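Putative mandelate racemase (Zymomonas mobilis, PDB 2OX4) probably acts as a magnesium-dependent lyase or dehydratase of the enolase superfamily, in the mandelate racemase/muconate lactonizing enzyme family. Local coordinates at residues C[279-291]-C[303-317]. Residues are numbered along the deposited sequence; the frame is centred on the assembly and turned at random. Where two conformers were deposited one is given.
Sequences LEDRSIDVIQPDL and IADMAHIFEVTVQAH
His317 and Asp290 meet through a short hydrogen bond: ring atom ND1 donates to Asp290 OD2 at 2.6 Å, OD2 lying close to the imidazole plane and being met on its anti side. Asp290 suits the place because its OD1 simultaneously caps the next helix at the backbone N of Gly292. The His317 ring, thus held against turning, touches Glu267, a magnesium ligand. Two residues back on each segment, Gln288 NE2 donates to Gln315 OE1 (2.9 Å) from above the carbonyl plane, the two amides turned 60° apart; Gln315 OE1 also accepts from Tyr129, and Gln288 NE2 bonds weakly to the magnesium ligand Glu241.

Backbone bonds tie strand 286-287 to strand 313-314 in parallel, Thr313 N to Asp285 O, Ile287 N to Thr313 O and Gln315 N to Ile287 O. These are neighbouring strands of the TIM-type barrel of the enolase superfamily, joined by helix 296-309 in a beta-alpha-beta crossover, with His317 and Asp290 just past their C-terminal ends, where the metal lies.

Apolar side chains pack strands against helices. Ile287 CG1, between backbone N and carbonyl carbon (chi1 52°), carries CD1 to Ile303 CG2 (3.5 Å) and Ala307 CB, while CG2 meets Val312 CG1; the branched residue thus serves both sides. Where the helices end, Leu279 lays CB over the Phe310 ring face, 4.1 Å from its centroid, and sends CD2 to Val312 CG2.

Arg282, at positive phi in its own Schellman motif, reaches the one ending helix 296-309. Its flat, many-donor head suits two carbonyls and a carboxylate: NE donates to Phe310 O (2.8 Å), NH1 to Glu311 O (3.0 Å), and NH1 and NH2 grip Asp285 OD2. A methionine here would probably leave those carbonyls without these donors and Asp285 dependent on Lys256 for its charge partner. Val312 CG2 lies over one guanidinium face, 3.5 Å from Arg282 NE.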
loop_
_atom_site.group_PDB
_atom_site.type_symbol
_atom_site.label_atom_id
_atom_site.label_comp_id
_atom_site.label_asym_id
_atom_site.label_seq_id
_atom_site.Cartn_x
_atom_site.Cartn_y
_atom_site.Cartn_z
ATOM N N LEU C 279 13.676 -2.349 9.490
ATOM C CA LEU C 279 14.255 -1.278 8.679
ATOM C C LEU C 279 13.289 -0.779 7.589
ATOM O O LEU C 279 13.119 0.428 7.411
ATOM C CB LEU C 279 15.590 -1.743 8.083
ATOM C CG LEU C 279 16.731 -1.991 9.090
ATOM C CD1 LEU C 279 17.984 -2.442 8.370
ATOM C CD2 LEU C 279 17.027 -0.764 9.965
ATOM N N GLU C 280 12.637 -1.705 6.886
ATOM C CA GLU C 280 11.580 -1.352 5.928
ATOM C C GLU C 280 10.476 -0.493 6.569
ATOM O O GLU C 280 10.050 0.505 5.990
ATOM C CB GLU C 280 10.952 -2.609 5.325
ATOM C CG GLU C 280 11.862 -3.386 4.382
ATOM C CD GLU C 280 11.264 -4.744 3.978
ATOM O OE1 GLU C 280 10.504 -5.338 4.780
ATOM O OE2 GLU C 280 11.553 -5.217 2.861
ATOM N N ASP C 281 10.047 -0.866 7.773
ATOM C CA ASP C 281 9.021 -0.111 8.502
ATOM C C ASP C 281 9.575 1.131 9.195
ATOM O O ASP C 281 8.799 1.940 9.739
ATOM C CB ASP C 281 8.400 -0.978 9.584
ATOM C CG ASP C 281 7.530 -2.084 9.027
ATOM O OD1 ASP C 281 7.231 -3.008 9.797
ATOM O OD2 ASP C 281 7.142 -2.031 7.842
ATOM N N ARG C 282 10.903 1.252 9.204
ATOM C CA ARG C 282 11.636 2.268 9.979
ATOM C C ARG C 282 11.181 2.353 11.453
ATOM O O ARG C 282 10.997 3.439 12.006
ATOM C CB ARG C 282 11.623 3.637 9.254
ATOM C CG ARG C 282 12.540 4.743 9.852
ATOM C CD ARG C 282 13.949 4.245 10.137
ATOM N NE ARG C 282 14.806 5.185 10.889
ATOM C CZ ARG C 282 14.633 5.534 12.169
ATOM N NH1 ARG C 282 15.517 6.334 12.761
ATOM N NH2 ARG C 282 13.588 5.091 12.866
ATOM N N SER C 283 10.967 1.197 12.079
ATOM C CA SER C 283 10.357 1.171 13.399
ATOM C C SER C 283 11.364 1.164 14.556
ATOM O O SER C 283 10.963 1.351 15.701
ATOM C CB SER C 283 9.407 -0.027 13.526
ATOM O OG SER C 283 10.106 -1.233 13.268
ATOM N N ILE C 284 12.641 0.906 14.257
ATOM C CA ILE C 284 13.724 0.904 15.282
ATOM C C ILE C 284 14.673 2.075 15.007
ATOM O O ILE C 284 15.180 2.232 13.881
ATOM C CB ILE C 284 14.560 -0.409 15.267
ATOM C CG1 ILE C 284 13.681 -1.641 15.532
ATOM C CG2 ILE C 284 15.616 -0.378 16.349
ATOM C CD1 ILE C 284 14.440 -2.964 15.434
ATOM N N ASP C 285 14.910 2.891 16.034
ATOM C CA ASP C 285 15.838 4.028 15.950
ATOM C C ASP C 285 17.274 3.633 16.296
ATOM O O ASP C 285 18.237 4.187 15.752
ATOM C CB ASP C 285 15.342 5.146 16.876
ATOM C CG ASP C 285 13.970 5.655 16.457
ATOM O OD1 ASP C 285 12.981 5.364 17.161
ATOM O OD2 ASP C 285 13.888 6.280 15.376
ATOM N N VAL C 286 17.413 2.682 17.209
ATOM C CA VAL C 286 18.734 2.212 17.640
ATOM C C VAL C 286 18.676 0.699 17.651
ATOM O O VAL C 286 17.933 0.110 18.437
ATOM C CB VAL C 286 19.109 2.730 19.069
ATOM C CG1 VAL C 286 20.479 2.159 19.517
ATOM C CG2 VAL C 286 19.125 4.276 19.120
ATOM N N ILE C 287 19.402 0.063 16.741
ATOM C CA ILE C 287 19.397 -1.395 16.690
ATOM C C ILE C 287 20.460 -1.959 17.610
ATOM O O ILE C 287 21.531 -1.359 17.791
ATOM C CB ILE C 287 19.608 -1.959 15.266
ATOM C CG1 ILE C 287 20.859 -1.353 14.616
ATOM C CG2 ILE C 287 18.329 -1.758 14.400
ATOM C CD1 ILE C 287 21.428 -2.212 13.495
ATOM N N GLN C 288 20.163 -3.121 18.188
ATOM C CA GLN C 288 21.027 -3.693 19.213
ATOM C C GLN C 288 21.411 -5.139 18.926
ATOM O O GLN C 288 21.198 -6.008 19.774
ATOM C CB GLN C 288 20.362 -3.577 20.600
ATOM C CG GLN C 288 19.986 -2.129 21.021
ATOM C CD GLN C 288 19.035 -2.101 22.206
ATOM O OE1 GLN C 288 18.017 -2.777 22.203
ATOM N NE2 GLN C 288 19.367 -1.314 23.225
ATOM N N PRO C 289 22.013 -5.413 17.743
ATOM C CA PRO C 289 22.386 -6.797 17.466
ATOM C C PRO C 289 23.465 -7.221 18.462
ATOM O O PRO C 289 24.273 -6.380 18.894
ATOM C CB PRO C 289 22.985 -6.720 16.056
ATOM C CG PRO C 289 23.430 -5.329 15.906
ATOM C CD PRO C 289 22.459 -4.500 16.676
ATOM N N ASP C 290 23.439 -8.487 18.849
ATOM C CA ASP C 290 24.507 -9.098 19.641
ATOM C C ASP C 290 25.459 -9.798 18.676
ATOM O O ASP C 290 25.032 -10.635 17.872
ATOM C CB ASP C 290 23.883 -10.111 20.622
ATOM C CG ASP C 290 24.888 -10.663 21.645
ATOM O OD1 ASP C 290 25.939 -11.197 21.250
ATOM O OD2 ASP C 290 24.615 -10.574 22.853
ATOM N N LEU C 291 26.753 -9.475 18.751
ATOM C CA LEU C 291 27.762 -10.188 17.938
ATOM C C LEU C 291 27.637 -11.720 18.033
ATOM O O LEU C 291 27.806 -12.411 17.038
ATOM C CB LEU C 291 29.182 -9.768 18.319
ATOM C CG LEU C 291 29.835 -8.561 17.644
ATOM C CD1 LEU C 291 31.255 -8.453 18.153
ATOM C CD2 LEU C 291 29.867 -8.703 16.148
ATOM N N ILE C 303 24.531 -5.759 8.908
ATOM C CA ILE C 303 23.338 -5.190 9.545
ATOM C C ILE C 303 23.526 -3.700 9.797
ATOM O O ILE C 303 22.663 -2.900 9.445
ATOM C CB ILE C 303 22.977 -5.912 10.871
ATOM C CG1 ILE C 303 22.571 -7.363 10.580
ATOM C CG2 ILE C 303 21.849 -5.156 11.598
ATOM C CD1 ILE C 303 22.721 -8.311 11.791
ATOM N N ALA C 304 24.660 -3.334 10.395
ATOM C CA ALA C 304 24.941 -1.930 10.681
ATOM C C ALA C 304 24.991 -1.078 9.396
ATOM O O ALA C 304 24.482 0.043 9.363
ATOM C CB ALA C 304 26.235 -1.803 11.473
ATOM N N ASP C 305 25.582 -1.621 8.335
ATOM C CA ASP C 305 25.691 -0.901 7.056
ATOM C C ASP C 305 24.335 -0.679 6.391
ATOM O O ASP C 305 24.068 0.401 5.863
ATOM C CB ASP C 305 26.622 -1.627 6.094
ATOM C CG ASP C 305 28.059 -1.700 6.606
ATOM O OD1 ASP C 305 28.438 -0.940 7.533
ATOM O OD2 ASP C 305 28.805 -2.554 6.080
ATOM N N MET C 306 23.468 -1.686 6.425
ATOM C CA MET C 306 22.094 -1.519 5.945
ATOM C C MET C 306 21.339 -0.507 6.816
ATOM O O MET C 306 20.622 0.346 6.307
ATOM C CB MET C 306 21.372 -2.877 5.922
ATOM C CG MET C 306 20.110 -2.906 5.066
ATOM S SD MET C 306 19.520 -4.579 4.687
ATOM C CE MET C 306 19.368 -5.289 6.326
ATOM N N ALA C 307 21.520 -0.594 8.138
ATOM C CA ALA C 307 20.807 0.291 9.069
ATOM C C ALA C 307 21.151 1.766 8.816
ATOM O O ALA C 307 20.298 2.634 8.947
ATOM C CB ALA C 307 21.112 -0.081 10.523
ATOM N N HIS C 308 22.403 2.029 8.440
ATOM C CA HIS C 308 22.874 3.381 8.145
ATOM C C HIS C 308 22.050 4.105 7.062
ATOM O O HIS C 308 21.825 5.316 7.187
ATOM C CB HIS C 308 24.359 3.340 7.757
ATOM C CG HIS C 308 25.034 4.679 7.769
ATOM N ND1 HIS C 308 24.814 5.619 8.752
ATOM C CD2 HIS C 308 25.949 5.220 6.927
ATOM C CE1 HIS C 308 25.563 6.685 8.515
ATOM N NE2 HIS C 308 26.261 6.467 7.415
ATOM N N ILE C 309 21.591 3.355 6.044
ATOM C CA ILE C 309 20.763 3.884 4.939
ATOM C C ILE C 309 19.458 4.464 5.466
ATOM O O ILE C 309 18.856 5.347 4.851
ATOM C CB ILE C 309 20.384 2.758 3.920
ATOM C CG1 ILE C 309 21.637 2.031 3.441
ATOM C CG2 ILE C 309 19.636 3.322 2.723
ATOM C CD1 ILE C 309 22.773 2.948 3.215
ATOM N N PHE C 310 19.018 3.938 6.604
ATOM C CA PHE C 310 17.724 4.283 7.166
ATOM C C PHE C 310 17.852 5.274 8.334
ATOM O O PHE C 310 16.867 5.529 9.037
ATOM C CB PHE C 310 17.006 3.001 7.616
ATOM C CG PHE C 310 16.659 2.084 6.471
ATOM C CD1 PHE C 310 15.460 2.231 5.789
ATOM C CD2 PHE C 310 17.541 1.083 6.073
ATOM C CE1 PHE C 310 15.145 1.387 4.714
ATOM C CE2 PHE C 310 17.236 0.238 5.002
ATOM C CZ PHE C 310 16.039 0.400 4.328
ATOM N N GLU C 311 19.051 5.844 8.503
ATOM C CA GLU C 311 19.360 6.776 9.611
ATOM C C GLU C 311 19.022 6.136 10.967
ATOM O O GLU C 311 18.307 6.702 11.817
ATOM C CB GLU C 311 18.700 8.163 9.413
ATOM C CG GLU C 311 19.317 8.930 8.225
ATOM C CD GLU C 311 18.685 10.294 7.937
ATOM O OE1 GLU C 311 17.571 10.576 8.447
ATOM O OE2 GLU C 311 19.324 11.081 7.181
ATOM N N VAL C 312 19.547 4.934 11.135
ATOM C CA VAL C 312 19.405 4.159 12.354
ATOM C C VAL C 312 20.818 4.004 12.899
ATOM O O VAL C 312 21.771 3.854 12.129
ATOM C CB VAL C 312 18.788 2.768 12.042
ATOM C CG1 VAL C 312 18.824 1.840 13.253
ATOM C CG2 VAL C 312 17.336 2.913 11.544
ATOM N N THR C 313 20.970 4.074 14.219
ATOM C CA THR C 313 22.307 3.901 14.791
ATOM C C THR C 313 22.370 2.626 15.607
ATOM O O THR C 313 21.366 1.939 15.747
ATOM C CB THR C 313 22.754 5.123 15.605
ATOM O OG1 THR C 313 21.873 5.328 16.701
ATOM C CG2 THR C 313 22.800 6.371 14.723
ATOM N N VAL C 314 23.559 2.294 16.113
ATOM C CA VAL C 314 23.831 0.951 16.593
ATOM C C VAL C 314 24.403 0.984 18.008
ATOM O O VAL C 314 25.302 1.772 18.313
ATOM C CB VAL C 314 24.816 0.195 15.658
ATOM C CG1 VAL C 314 24.930 -1.268 16.085
ATOM C CG2 VAL C 314 24.366 0.299 14.191
ATOM N N GLN C 315 23.868 0.129 18.871
ATOM C CA GLN C 315 24.532 -0.205 20.140
ATOM C C GLN C 315 24.573 -1.722 20.226
ATOM O O GLN C 315 23.529 -2.342 20.357
ATOM C CB GLN C 315 23.704 0.349 21.326
ATOM C CG GLN C 315 24.115 -0.231 22.720
ATOM C CD GLN C 315 22.966 -0.918 23.439
ATOM O OE1 GLN C 315 22.002 -0.275 23.861
ATOM N NE2 GLN C 315 23.065 -2.234 23.581
ATOM N N ALA C 316 25.758 -2.327 20.160
ATOM C CA ALA C 316 25.839 -3.776 20.280
ATOM C C ALA C 316 25.203 -4.187 21.606
ATOM O O ALA C 316 25.434 -3.554 22.637
ATOM C CB ALA C 316 27.267 -4.262 20.203
ATOM N N HIS C 317 24.397 -5.235 21.572
ATOM C CA HIS C 317 23.992 -5.888 22.811
ATOM C C HIS C 317 25.172 -6.665 23.358
ATOM O O HIS C 317 25.760 -7.497 22.655
ATOM C CB HIS C 317 22.819 -6.828 22.578
ATOM C CG HIS C 317 22.455 -7.632 23.782
ATOM N ND1 HIS C 317 22.874 -8.934 23.958
ATOM C CD2 HIS C 317 21.715 -7.322 24.873
ATOM C CE1 HIS C 317 22.411 -9.389 25.109
ATOM N NE2 HIS C 317 21.705 -8.431 25.683
HETATM O O HOH W 1 19.560 6.671 16.134
HETATM O O HOH W 2 27.744 -7.923 20.845
#